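Local coordinates for beta-porphyranase A (Bacteroides plebeius, PDB 4AW7), which hydrolyses the sulfated red-seaweed polysaccharide porphyran at beta-D-galactose-(1->4)-alpha-L-galactose-6-sulfate linkages, releasing mostly disaccharides, at residues 273-277 and 292-297; 425-430 and 451-456. All blocks are in the same frame, centred on the assembly; numbering follows the deposited sequence. Where two conformers were deposited one is given.

In the fold
Along the chain the two contacts come in series: the first is complete long before the chain reaches the second. In the parallel-stranded catalytic domain, strand 268-276 ends beside the substrate site; a 14-residue loop free of helix and strand then brings the chain back at 292-297, at the beginning of helix 293-305, to form contact 1. Much later, in the beta-sandwich domain, strand 421-429 runs out, strands 433-441 and 447-450 follow, and 451-456 returns alongside 425-430 as contact 2. The centres lie 12 Å apart and the contacts touch: Arg292 NE reaches Tyr430 O at 2.8 Å, probably a hydrogen bond, while Val294 and Ser295 pack on Leu426 and Val428, joining the two domains.

Contact 1 of 2, residues 273-277 and 292-297; sequences FGGID and RSVSSF
Asp277 OD2 takes a hydrogen bond from Arg292 NH1 at 2.6 Å, the shortest polar link of this contact and a salt bridge. OD2 offers its syn lone pair, and NH1 comes to it nearly within the guanidinium plane; carboxylate and guanidinium planes differ by only 28°. The arginine chain, extended from CG to NE, carries its charged end out to the carboxylate, while NE and NH2 have partners outside the two segments.

At the start of the helix, Ser293 OG donates to Gly275 O at 3.0 Å, approaching from above the carbonyl plane. The CA atoms of Gly275 and Ser293 are 4.4 Å apart, a closeness consistent with the glycine's lack of a side chain. Ser296 CB rests on Gly274 O at 3.5 Å, and its hydroxyl bonds to Asp232. The edge of the Phe297 ring meets the backbone, with CE1 3.4 Å from Phe273 O and 3.8 Å from Gly274 CA. Phe273, its CG between backbone N and carbonyl carbon (chi1 67°), swings its own ring edge to Phe297 O.

Ile276 turns away from the helix into the subsite -1 pocket that contributes to methyl-galactose tolerance; Glu272, the probable nucleophile, precedes Phe273. In this beta-alpha unit, strand 268-276 lies between strands 225-233 and 311-316 of the parallel sheet, and the first residues of helix 293-305 run back roughly antiparallel to strand 273-276 (149° between their directions).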
loop_
_atom_site.group_PDB
_atom_site.type_symbol
_atom_site.label_atom_id
_atom_site.label_comp_id
_atom_site.label_asym_id
_atom_site.label_seq_id
_atom_site.Cartn_x
_atom_site.Cartn_y
_atom_site.Cartn_z
ATOM N N PHE A 273 1.522 -6.157 -2.786
ATOM C CA PHE A 273 1.276 -5.281 -3.929
ATOM C C PHE A 273 2.160 -5.669 -5.107
ATOM O O PHE A 273 3.317 -6.035 -4.932
ATOM C CB PHE A 273 1.347 -3.792 -3.617
ATOM C CG PHE A 273 2.700 -3.229 -3.241
ATOM C CD1 PHE A 273 3.170 -3.269 -1.914
ATOM C CD2 PHE A 273 3.504 -2.594 -4.190
ATOM C CE1 PHE A 273 4.359 -2.671 -1.562
ATOM C CE2 PHE A 273 4.687 -1.978 -3.815
ATOM C CZ PHE A 273 5.125 -2.018 -2.527
ATOM N N GLY A 274 1.625 -5.580 -6.309
ATOM C CA GLY A 274 2.398 -5.932 -7.473
ATOM C C GLY A 274 1.571 -5.990 -8.735
ATOM O O GLY A 274 0.590 -5.260 -8.895
ATOM N N GLY A 275 1.960 -6.908 -9.625
ATOM C CA GLY A 275 1.300 -7.098 -10.897
ATOM C C GLY A 275 0.997 -8.560 -11.117
ATOM O O GLY A 275 1.717 -9.449 -10.616
ATOM N N ILE A 276 -0.052 -8.808 -11.891
ATOM C CA ILE A 276 -0.420 -10.162 -12.293
ATOM C C ILE A 276 -0.498 -10.149 -13.802
ATOM O O ILE A 276 -1.285 -9.393 -14.356
ATOM C CB ILE A 276 -1.755 -10.598 -11.706
ATOM C CG1 ILE A 276 -1.750 -10.551 -10.206
ATOM C CG2 ILE A 276 -2.051 -12.052 -12.118
ATOM C CD1 ILE A 276 -3.136 -10.444 -9.609
ATOM N N ASP A 277 0.301 -11.008 -14.452
ATOM C CA ASP A 277 0.407 -11.072 -15.923
ATOM C C ASP A 277 -0.625 -12.055 -16.434
ATOM O O ASP A 277 -0.672 -13.225 -16.019
ATOM C CB ASP A 277 1.824 -11.496 -16.361
ATOM C CG ASP A 277 1.939 -11.806 -17.860
ATOM O OD1 ASP A 277 1.013 -12.371 -18.493
ATOM O OD2 ASP A 277 3.011 -11.492 -18.400
ATOM N N ARG A 292 7.610 -8.127 -15.227
ATOM C CA ARG A 292 6.744 -6.996 -15.590
ATOM C C ARG A 292 6.179 -6.323 -14.290
ATOM O O ARG A 292 5.963 -5.098 -14.241
ATOM C CB ARG A 292 5.636 -7.425 -16.577
ATOM C CG ARG A 292 6.139 -7.917 -17.935
ATOM C CD ARG A 292 5.068 -8.540 -18.901
ATOM N NE ARG A 292 5.695 -8.969 -20.168
ATOM C CZ ARG A 292 5.323 -10.000 -20.931
ATOM N NH1 ARG A 292 4.320 -10.794 -20.572
ATOM N NH2 ARG A 292 5.980 -10.251 -22.074
ATOM N N SER A 293 5.982 -7.109 -13.223
ATOM C CA SER A 293 5.522 -6.602 -11.902
ATOM C C SER A 293 6.323 -5.475 -11.304
ATOM O O SER A 293 5.822 -4.710 -10.479
ATOM C CB SER A 293 5.512 -7.783 -10.887
ATOM O OG SER A 293 4.539 -8.726 -11.224
ATOM N N VAL A 294 7.600 -5.391 -11.654
ATOM C CA VAL A 294 8.465 -4.370 -11.069
ATOM C C VAL A 294 7.947 -2.962 -11.343
ATOM O O VAL A 294 8.041 -2.099 -10.489
ATOM C CB VAL A 294 9.920 -4.528 -11.535
ATOM C CG1 VAL A 294 10.764 -3.306 -11.199
ATOM C CG2 VAL A 294 10.513 -5.811 -10.897
ATOM N N SER A 295 7.390 -2.721 -12.519
ATOM C CA SER A 295 6.864 -1.385 -12.777
ATOM C C SER A 295 5.717 -1.088 -11.813
ATOM O O SER A 295 5.597 0.027 -11.325
ATOM C CB SER A 295 6.483 -1.139 -14.242
ATOM O OG SER A 295 5.608 -2.104 -14.668
ATOM N N SER A 296 4.886 -2.094 -11.502
ATOM C CA SER A 296 3.796 -1.949 -10.543
ATOM C C SER A 296 4.344 -1.666 -9.164
ATOM O O SER A 296 3.795 -0.842 -8.436
ATOM C CB SER A 296 2.926 -3.211 -10.475
ATOM O OG SER A 296 2.291 -3.434 -11.707
ATOM N N PHE A 297 5.409 -2.352 -8.743
ATOM C CA PHE A 297 6.009 -2.039 -7.449
ATOM C C PHE A 297 6.279 -0.540 -7.366
ATOM O O PHE A 297 5.935 0.125 -6.379
ATOM C CB PHE A 297 7.308 -2.777 -7.180
ATOM C CG PHE A 297 7.235 -4.290 -7.176
ATOM C CD1 PHE A 297 6.091 -5.008 -6.883
ATOM C CD2 PHE A 297 8.383 -4.996 -7.428
ATOM C CE1 PHE A 297 6.079 -6.402 -6.926
ATOM C CE2 PHE A 297 8.376 -6.362 -7.438
ATOM C CZ PHE A 297 7.228 -7.073 -7.219
#

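Contact 2 of 2, residues 425-430 and 451-456; sequences SLYVNY and VPNQTI
Ser425, Leu426 and Tyr427 pair with Ile456, Thr455 and Gln454 as neighbouring antiparallel strands of the beta-sandwich domain; the axes of 425-429 and 454-456 approach to 4.7 Å. Among the backbone bonds, Leu426 and Thr455 form the hydrogen-bonded pair, with Leu426 N to Thr455 O at 2.9 Å and the return bond from Thr455 N. Val428 N adds a bond to Asn453 O at 3.0 Å, carrying the pairing into the type II turn from Val451 to Gln454.

Side-chain polar bonds occupy the face bearing Ser425, Tyr427 and Gln454. The glutamine chain is extended beyond CG, and its amide serves both ends: NE2 donates to Ser425 OG at 2.8 Å, with that oxygen near the amide plane, and OE1 accepts from Val451 N in the carbonyl plane. These two bonds fix which way round the amide sits and tie the turn to the strand. On the opposite face, Thr455 OG1 bonds to Asp398. In the turn, Asn453 OD1 bonds to His299 of helix 293-305.

Apolar contact centres on the Tyr427 ring. CG is anti to the backbone N (chi1 171°), which lays the ring beside the turn: Val451 CG2 sits over one face in a CH-pi contact, 4.0 Å from the centroid, while Pro452 O makes an edge contact with the same ring. On the face of Thr455, Leu426 packs on Tyr360 and Leu364 of helix 359-365.

Waters bridge the turn and the strand end twice. One links Val428 O with Asn453 ND2; the other lies 2.8 Å from Tyr427 OH and donates to Pro452 O, while that same hydroxyl accepts Asn429 ND2 at 3.0 Å in an almost straight bond (176°).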
loop_
_atom_site.group_PDB
_atom_site.type_symbol
_atom_site.label_atom_id
_atom_site.label_comp_id
_atom_site.label_asym_id
_atom_site.label_seq_id
_atom_site.Cartn_x
_atom_site.Cartn_y
_atom_site.Cartn_z
ATOM N N SER A 425 18.121 4.663 -13.302
ATOM C CA SER A 425 16.928 4.498 -14.114
ATOM C C SER A 425 16.551 3.034 -14.208
ATOM O O SER A 425 17.380 2.226 -14.587
ATOM C CB SER A 425 17.171 5.025 -15.514
ATOM O OG SER A 425 16.102 4.717 -16.354
ATOM N N LEU A 426 15.294 2.732 -13.925
ATOM C CA LEU A 426 14.735 1.401 -14.071
ATOM C C LEU A 426 13.539 1.494 -15.007
ATOM O O LEU A 426 12.489 2.067 -14.669
ATOM C CB LEU A 426 14.340 0.809 -12.724
ATOM C CG LEU A 426 14.032 -0.694 -12.710
ATOM C CD1 LEU A 426 13.925 -1.154 -11.265
ATOM C CD2 LEU A 426 12.796 -1.074 -13.532
ATOM N N TYR A 427 13.705 0.958 -16.214
ATOM C CA TYR A 427 12.671 0.974 -17.234
ATOM C C TYR A 427 12.212 -0.458 -17.466
ATOM O O TYR A 427 13.017 -1.320 -17.733
ATOM C CB TYR A 427 13.199 1.590 -18.543
ATOM C CG TYR A 427 12.237 1.434 -19.708
ATOM C CD1 TYR A 427 10.903 1.731 -19.569
ATOM C CD2 TYR A 427 12.659 0.997 -20.966
ATOM C CE1 TYR A 427 9.991 1.607 -20.608
ATOM C CE2 TYR A 427 11.729 0.878 -22.023
ATOM C CZ TYR A 427 10.408 1.156 -21.818
ATOM O OH TYR A 427 9.517 1.037 -22.886
ATOM N N VAL A 428 10.918 -0.691 -17.323
ATOM C CA VAL A 428 10.317 -1.997 -17.566
ATOM C C VAL A 428 9.597 -1.937 -18.903
ATOM O O VAL A 428 8.612 -1.248 -19.068
ATOM C CB VAL A 428 9.339 -2.417 -16.452
ATOM C CG1 VAL A 428 8.812 -3.824 -16.706
ATOM C CG2 VAL A 428 9.998 -2.346 -15.076
ATOM N N ASN A 429 10.118 -2.675 -19.868
ATOM C CA ASN A 429 9.455 -2.805 -21.176
ATOM C C ASN A 429 8.781 -4.170 -21.242
ATOM O O ASN A 429 9.395 -5.180 -20.879
ATOM C CB ASN A 429 10.497 -2.638 -22.265
ATOM C CG ASN A 429 9.901 -2.775 -23.644
ATOM O OD1 ASN A 429 9.834 -3.883 -24.167
ATOM N ND2 ASN A 429 9.362 -1.685 -24.183
ATOM N N TYR A 430 7.521 -4.222 -21.659
ATOM C CA TYR A 430 6.856 -5.497 -21.532
ATOM C C TYR A 430 7.495 -6.610 -22.403
ATOM O O TYR A 430 7.464 -7.759 -21.948
ATOM C CB TYR A 430 5.330 -5.369 -21.670
ATOM C CG TYR A 430 4.628 -4.768 -20.442
ATOM C CD1 TYR A 430 5.346 -4.220 -19.367
ATOM C CD2 TYR A 430 3.250 -4.774 -20.361
ATOM C CE1 TYR A 430 4.714 -3.701 -18.279
ATOM C CE2 TYR A 430 2.596 -4.254 -19.279
ATOM C CZ TYR A 430 3.316 -3.712 -18.241
ATOM O OH TYR A 430 2.593 -3.204 -17.184
ATOM N N VAL A 451 9.828 7.972 -19.480
ATOM C CA VAL A 451 8.906 7.201 -20.273
ATOM C C VAL A 451 7.941 6.372 -19.400
ATOM O O VAL A 451 8.182 6.163 -18.203
ATOM C CB VAL A 451 9.623 6.313 -21.310
ATOM C CG1 VAL A 451 10.516 7.181 -22.230
ATOM C CG2 VAL A 451 10.376 5.189 -20.721
ATOM N N PRO A 452 6.837 5.900 -19.966
ATOM C CA PRO A 452 5.923 5.041 -19.169
ATOM C C PRO A 452 6.665 3.840 -18.601
ATOM O O PRO A 452 7.477 3.252 -19.298
ATOM C CB PRO A 452 4.848 4.628 -20.161
ATOM C CG PRO A 452 4.834 5.754 -21.128
ATOM C CD PRO A 452 6.248 6.211 -21.277
ATOM N N ASN A 453 6.385 3.491 -17.338
ATOM C CA ASN A 453 7.028 2.366 -16.659
ATOM C C ASN A 453 8.518 2.518 -16.429
ATOM O O ASN A 453 9.239 1.542 -16.212
ATOM C CB ASN A 453 6.671 1.049 -17.346
ATOM C CG ASN A 453 5.187 0.803 -17.395
ATOM O OD1 ASN A 453 4.464 1.060 -16.437
ATOM N ND2 ASN A 453 4.696 0.410 -18.553
ATOM N N GLN A 454 8.968 3.773 -16.430
ATOM C CA GLN A 454 10.298 4.126 -16.018
ATOM C C GLN A 454 10.201 4.895 -14.703
ATOM O O GLN A 454 9.346 5.763 -14.535
ATOM C CB GLN A 454 11.010 4.984 -17.079
ATOM C CG GLN A 454 12.391 5.427 -16.681
ATOM C CD GLN A 454 13.047 6.347 -17.722
ATOM O OE1 GLN A 454 12.376 7.030 -18.462
ATOM N NE2 GLN A 454 14.376 6.439 -17.684
ATOM N N THR A 455 11.082 4.539 -13.777
ATOM C CA THR A 455 11.279 5.239 -12.523
ATOM C C THR A 455 12.742 5.667 -12.445
ATOM O O THR A 455 13.640 4.861 -12.744
ATOM C CB THR A 455 10.893 4.352 -11.339
ATOM O OG1 THR A 455 9.586 3.815 -11.585
ATOM C CG2 THR A 455 10.961 5.071 -10.021
ATOM N N ILE A 456 12.962 6.891 -12.014
ATOM C CA ILE A 456 14.297 7.477 -11.922
ATOM C C ILE A 456 14.557 7.870 -10.465
ATOM O O ILE A 456 13.691 8.449 -9.792
ATOM C CB ILE A 456 14.403 8.749 -12.862
ATOM C CG1 ILE A 456 14.302 8.311 -14.345
ATOM C CG2 ILE A 456 15.664 9.572 -12.622
ATOM C CD1 ILE A 456 14.012 9.447 -15.339
HETATM O O HOH W 1 7.422 2.742 -22.129
HETATM O O HOH W 2 6.702 -0.034 -20.745
#